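Local atomic coordinates of 7,8-dihydro-6-hydroxymethylpterin pyrophosphokinase-dihydropteroate synthase (PDB entry 6JWS), a protein that probably catalyses two consecutive steps of folate biosynthesis, ATP-dependent pyrophosphorylation of 6-hydroxymethyl-7,8-dihydropterin and condensation of the resulting diphosphate with 4-aminobenzoate to 7,8-dihydropteroate. Residues H536-L541 / L578-K583; L528-G533 / K552-Q557. The protein carries 1 engineered substitution. All coordinates share one frame; numbering follows the deposited sequence.

Contact 1 of 2, residues H536-L541 / L578-K583. With PT1 (pteroic acid), chain I.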
# COMPACT_ATOMS: atom_id res chain seq x y z
N HIS B 536 7.44 16.54 30.62
CA HIS B 536 6.93 17.88 30.84
C HIS B 536 7.47 18.89 29.82
O HIS B 536 6.82 19.91 29.59
CB HIS B 536 7.08 18.32 32.31
CG HIS B 536 6.34 17.39 33.21
ND1 HIS B 536 4.95 17.45 33.35
CD2 HIS B 536 6.75 16.34 33.95
CE1 HIS B 536 4.56 16.49 34.16
NE2 HIS B 536 5.65 15.79 34.55
N THR B 537 8.65 18.64 29.24
CA THR B 537 9.29 19.66 28.41
C THR B 537 9.21 19.33 26.92
O THR B 537 9.32 20.23 26.11
CB THR B 537 10.75 19.94 28.82
OG1 THR B 537 11.50 18.74 28.62
CG2 THR B 537 10.89 20.46 30.24
N MET B 538 9.05 18.05 26.57
CA MET B 538 9.36 17.61 25.22
C MET B 538 8.49 18.29 24.16
O MET B 538 8.96 18.51 23.04
CB MET B 538 9.27 16.08 25.08
CG MET B 538 7.90 15.50 25.40
SD MET B 538 7.95 13.69 25.23
CE MET B 538 6.20 13.31 25.40
N ASP B 539 7.25 18.66 24.52
CA ASP B 539 6.32 19.21 23.54
C ASP B 539 6.78 20.58 23.06
O ASP B 539 6.26 21.10 22.06
CB ASP B 539 4.88 19.31 24.07
CG ASP B 539 4.11 17.99 24.19
OD1 ASP B 539 4.47 16.99 23.48
OD2 ASP B 539 3.15 17.97 25.01
N LYS B 540 7.73 21.20 23.75
CA LYS B 540 8.19 22.50 23.26
C LYS B 540 9.57 22.40 22.63
O LYS B 540 10.15 23.42 22.28
CB LYS B 540 8.18 23.55 24.38
CG LYS B 540 6.80 24.12 24.70
CD LYS B 540 6.67 24.69 26.09
CE LYS B 540 5.26 25.17 26.39
NZ LYS B 540 5.20 25.91 27.67
N LEU B 541 10.10 21.18 22.46
CA LEU B 541 11.47 21.04 21.98
C LEU B 541 11.46 20.59 20.53
O LEU B 541 12.05 19.57 20.18
CB LEU B 541 12.23 20.09 22.91
CG LEU B 541 12.29 20.51 24.37
CD1 LEU B 541 13.11 19.52 25.16
CD2 LEU B 541 12.87 21.94 24.50
N LEU B 578 7.99 8.63 17.82
CA LEU B 578 6.82 9.43 17.49
C LEU B 578 6.26 10.08 18.75
O LEU B 578 6.17 9.43 19.81
CB LEU B 578 5.77 8.55 16.82
CG LEU B 578 6.19 7.93 15.48
CD1 LEU B 578 5.20 6.85 15.08
CD2 LEU B 578 6.31 9.00 14.39
N GLY B 579 5.87 11.36 18.64
CA GLY B 579 5.27 12.04 19.78
C GLY B 579 6.30 12.54 20.82
O GLY B 579 5.93 13.20 21.79
N PHE B 580 7.59 12.23 20.64
CA PHE B 580 8.58 12.64 21.64
C PHE B 580 9.37 13.84 21.12
O PHE B 580 10.32 13.68 20.34
CB PHE B 580 9.54 11.50 21.97
CG PHE B 580 9.05 10.36 22.83
CD1 PHE B 580 9.25 10.36 24.20
CD2 PHE B 580 8.57 9.18 22.24
CE1 PHE B 580 8.92 9.26 24.97
CE2 PHE B 580 8.20 8.09 23.02
CZ PHE B 580 8.41 8.12 24.38
N ALA B 581 8.97 15.04 21.56
CA ALA B 581 9.47 16.28 21.01
C ALA B 581 9.21 16.35 19.50
O ALA B 581 10.09 16.76 18.73
CB ALA B 581 10.94 16.51 21.32
N LYS B 582 7.99 15.97 19.10
CA LYS B 582 7.55 16.24 17.73
C LYS B 582 6.13 16.80 17.77
O LYS B 582 5.28 16.25 18.47
CB LYS B 582 7.61 14.97 16.86
CG LYS B 582 9.01 14.48 16.48
CD LYS B 582 9.50 13.36 17.36
CE LYS B 582 11.00 13.12 17.26
NZ LYS B 582 11.43 12.09 18.23
N LYS B 583 5.87 17.89 17.03
CA LYS B 583 4.50 18.30 16.75
C LYS B 583 3.82 17.20 15.93
O LYS B 583 4.50 16.36 15.32
CB LYS B 583 4.47 19.65 16.01
CG LYS B 583 5.06 20.84 16.79
CD LYS B 583 4.07 21.47 17.76
CE LYS B 583 4.59 22.67 18.52
NZ LYS B 583 4.93 22.34 19.93
C2 PT1 I . 7.94 4.53 21.73
C3 PT1 I . 7.49 4.55 23.12
C5 PT1 I . 8.26 3.74 24.07
N6 PT1 I . 6.42 5.27 23.55
C7 PT1 I . 9.72 3.07 22.30
N9 PT1 I . 9.33 3.04 23.61
C10 PT1 I . 6.09 5.26 24.86
N11 PT1 I . 10.82 2.36 21.87
C12 PT1 I . 6.83 4.52 25.77
C21 PT1 I . 1.81 11.22 22.70
O22 PT1 I . 0.56 11.05 22.74
O1 PT1 I . 7.29 5.25 20.81
N4 PT1 I . 9.02 3.79 21.38
N8 PT1 I . 7.87 3.77 25.36
C13 PT1 I . 4.92 6.11 25.32
N14 PT1 I . 5.32 7.54 25.24
C15 PT1 I . 4.50 8.43 24.64
C16 PT1 I . 5.04 9.55 23.97
C17 PT1 I . 3.08 8.22 24.71
C18 PT1 I . 4.15 10.46 23.34
C19 PT1 I . 2.21 9.15 24.09
C20 PT1 I . 2.75 10.25 23.39
O23 PT1 I . 2.28 12.18 22.07
O HOH W 1 6.37 15.87 22.15
O HOH W 2 3.61 17.36 20.57
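Met538 and Ala581 form the tight half of this contact. Met538 O sits 3.1 Å from Ala581 CA in a CA-H...O contact. The same carbonyl accepts the backbone N-H of Leu541 in the 3-10 turn 538-540. The Ala581 methyl rests against Met538 CB and Leu541 CB, with the carbonyl oxygens of both residues closer still. The Met538 side chain starts in the crowded position between N and C (chi1 60°) and then runs extended. This carries Met538 SD obliquely to the Phe580 ring, 3.7 Å from Phe580 CD1, a Met-aromatic contact. Met538 CE ends 3.6 Å from Gly579 O. Both segments are loops that follow strands of the TIM barrel, where dihydropteroate synthases bind their substrates. Here the pocket holds pteroic acid, the product analogue. C16 of the aminobenzoate ring lies over one face of Phe580, toward its rim, and Phe580 CZ comes within 3.3 Å of the linking N14. Gly579 has a positive phi, and a CB there would run into the ligand carboxylate.

The other half is looser and wet. Asp539 reaches the 578-583 loop through water. One water donates to Asp539 OD1 (2.6 Å) and to Gly579 O. A second joins OD1 to Lys582 O. Asp539 OD2 makes a salt bridge with Arg610, which also binds the ligand. On the solvent side the bent Lys583 chain brings NZ to 2.8 Å from Asp539 O.

Contact 2 of 2, residues L528-G533 / K552-Q557. With PT1 (pteroic acid), chain I; ACT (acetate ion), chain M.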
# COMPACT_ATOMS: atom_id res chain seq x y z
N LEU B 528 17.14 1.70 20.19
CA LEU B 528 17.55 3.06 20.44
C LEU B 528 16.48 4.01 19.89
O LEU B 528 16.13 3.96 18.70
CB LEU B 528 18.89 3.34 19.74
CG LEU B 528 20.03 2.38 20.08
CD1 LEU B 528 21.21 2.63 19.14
CD2 LEU B 528 20.45 2.50 21.56
N MET B 529 16.01 4.90 20.76
CA MET B 529 14.96 5.82 20.34
C MET B 529 15.47 7.26 20.43
O MET B 529 16.25 7.59 21.32
CB MET B 529 13.72 5.65 21.23
CG MET B 529 12.47 6.25 20.63
SD MET B 529 11.17 6.46 21.88
CE MET B 529 11.69 8.02 22.59
N HIS B 530 15.00 8.12 19.52
CA HIS B 530 15.22 9.56 19.57
C HIS B 530 14.13 10.27 20.38
O HIS B 530 12.94 10.11 20.12
CB HIS B 530 15.21 10.18 18.17
CG HIS B 530 15.38 11.66 18.22
ND1 HIS B 530 14.30 12.53 18.29
CD2 HIS B 530 16.49 12.44 18.24
CE1 HIS B 530 14.72 13.77 18.36
NE2 HIS B 530 16.07 13.75 18.34
N LYS B 531 14.56 11.09 21.35
CA LYS B 531 13.71 12.06 22.01
C LYS B 531 14.56 13.29 22.36
O LYS B 531 15.78 13.28 22.18
CB LYS B 531 13.05 11.46 23.26
CG LYS B 531 14.00 11.07 24.39
CD LYS B 531 13.29 10.80 25.74
CE LYS B 531 14.17 10.93 26.98
NZ LYS B 531 15.29 11.92 26.85
N ARG B 532 13.89 14.37 22.78
CA ARG B 532 14.51 15.47 23.49
C ARG B 532 13.65 15.72 24.73
O ARG B 532 12.43 15.59 24.68
CB ARG B 532 14.50 16.75 22.63
CG ARG B 532 15.28 16.69 21.32
CD ARG B 532 14.93 17.93 20.51
NE ARG B 532 15.81 18.15 19.36
CZ ARG B 532 15.68 19.15 18.49
NH1 ARG B 532 14.67 20.01 18.62
NH2 ARG B 532 16.55 19.29 17.50
N GLY B 533 14.28 16.05 25.87
CA GLY B 533 13.51 16.52 27.01
C GLY B 533 12.87 15.39 27.82
O GLY B 533 13.28 14.23 27.75
N LYS B 552 17.58 10.57 11.95
CA LYS B 552 18.36 9.51 11.32
C LYS B 552 19.84 9.61 11.70
O LYS B 552 20.46 8.60 12.10
CB LYS B 552 18.20 9.52 9.79
CG LYS B 552 18.82 8.33 9.08
CD LYS B 552 18.81 8.35 7.55
CE LYS B 552 19.72 7.26 7.02
NZ LYS B 552 19.39 6.85 5.63
N ASN B 553 20.44 10.80 11.52
CA ASN B 553 21.86 10.97 11.82
C ASN B 553 22.13 10.72 13.31
O ASN B 553 23.11 10.09 13.65
CB ASN B 553 22.43 12.32 11.35
CG ASN B 553 22.53 12.39 9.83
OD1 ASN B 553 22.84 11.38 9.20
ND2 ASN B 553 22.25 13.55 9.25
N TYR B 554 21.25 11.18 14.19
CA TYR B 554 21.38 10.92 15.62
C TYR B 554 21.45 9.42 15.94
O TYR B 554 22.36 8.98 16.62
CB TYR B 554 20.25 11.63 16.37
CG TYR B 554 20.17 11.27 17.83
CD1 TYR B 554 19.43 10.17 18.25
CD2 TYR B 554 20.80 12.06 18.81
CE1 TYR B 554 19.34 9.83 19.59
CE2 TYR B 554 20.68 11.76 20.16
CZ TYR B 554 19.95 10.65 20.55
OH TYR B 554 19.85 10.29 21.87
N LEU B 555 20.49 8.64 15.43
CA LEU B 555 20.41 7.20 15.63
C LEU B 555 21.63 6.47 15.08
O LEU B 555 22.15 5.55 15.72
CB LEU B 555 19.09 6.69 15.01
CG LEU B 555 17.85 7.20 15.75
CD1 LEU B 555 16.56 6.82 15.02
CD2 LEU B 555 17.82 6.67 17.19
N GLU B 556 22.11 6.90 13.90
CA GLU B 556 23.30 6.33 13.28
C GLU B 556 24.54 6.61 14.14
O GLU B 556 25.38 5.72 14.32
CB GLU B 556 23.51 6.87 11.86
CG GLU B 556 22.49 6.31 10.87
CD GLU B 556 22.61 6.92 9.47
OE1 GLU B 556 22.75 8.15 9.37
OE2 GLU B 556 22.56 6.18 8.48
N GLN B 557 24.63 7.83 14.69
CA GLN B 557 25.73 8.12 15.60
C GLN B 557 25.67 7.19 16.82
O GLN B 557 26.68 6.64 17.23
CB GLN B 557 25.91 9.64 15.85
CG GLN B 557 26.56 10.38 14.67
CD GLN B 557 26.55 11.91 14.63
OE1 GLN B 557 26.20 12.52 13.60
NE2 GLN B 557 26.95 12.55 15.72
C2 PT1 I . 7.94 4.53 21.73
C3 PT1 I . 7.49 4.55 23.12
C5 PT1 I . 8.26 3.74 24.07
N6 PT1 I . 6.42 5.27 23.55
C7 PT1 I . 9.72 3.07 22.30
N9 PT1 I . 9.33 3.04 23.61
C10 PT1 I . 6.09 5.26 24.86
N11 PT1 I . 10.82 2.36 21.87
C12 PT1 I . 6.83 4.52 25.77
C21 PT1 I . 1.81 11.22 22.70
O22 PT1 I . 0.56 11.05 22.74
O1 PT1 I . 7.29 5.25 20.81
N4 PT1 I . 9.02 3.79 21.38
N8 PT1 I . 7.87 3.77 25.36
C13 PT1 I . 4.92 6.11 25.32
N14 PT1 I . 5.32 7.54 25.24
C15 PT1 I . 4.50 8.43 24.64
C16 PT1 I . 5.04 9.55 23.97
C17 PT1 I . 3.08 8.22 24.71
C18 PT1 I . 4.15 10.46 23.34
C19 PT1 I . 2.21 9.15 24.09
C20 PT1 I . 2.75 10.25 23.39
O23 PT1 I . 2.28 12.18 22.07
C ACT M . 18.35 16.34 17.45
O ACT M . 17.54 16.13 18.40
OXT ACT M . 18.57 17.45 16.94
CH3 ACT M . 19.08 15.14 16.84
O HOH W 3 17.26 9.89 22.68
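His530 points its ring edge at the face of Tyr554, with CD2 3.7 Å from Tyr554 CD1 and offset toward the rim. The ring planes stand at 89°, so this is a T-shaped stack. Each ring has its CG anti to the backbone N. Beside the stack, Leu555 lays its CD2 methyl on the strand backbone, 3.5 Å from Leu528 O. The same methyl also packs on Leu528 CB. These residues join the end of strand 525-529 to helix 547-564, an outer helix of the TIM barrel. The pair belongs to one beta-alpha unit. Met529 leaves the strand away from the helix, and its SD lies 3.5 Å from N4 of the pterin.

A water lies where the strand gives way to the loop. It donates to Met529 O, accepts the backbone N-H of Lys531 (3.2 Å from Lys531 N), and is 2.7 Å from Tyr554 OH. The hydroxyl is thus tied to the backbone just past the strand. An acetate, probably from the crystallisation liquor, sits at the His530 edge. His530 NE2 donates to its O atom at 2.8 Å, nearly straight at 172°. Arg532 NE donates to the same oxygen, and NH2 to OXT. On the far side of the imidazole, Lys582 NZ probably donates to His530 ND1. If so, a neutral histidine with its proton on NE2 is consistent with both bonds.

How the contacts relate
From the N terminus, strand 525-529 leads through residues 528-533 into the loop holding 536-541, then into helix 547-564. Contact 2 closes this loop by bringing 552-557 back to the strand end. Contact 1 closes a longer one, from 536-541 past the helix and strand 572-575 to 578-583. The two closures cross, since their segments alternate. They tie two successive beta-alpha units of the barrel together around pteroic acid, which both contacts touch. Direct links join them as well: Arg532 NH1 probably bonds Leu541 O, and Phe580 packs against Met529.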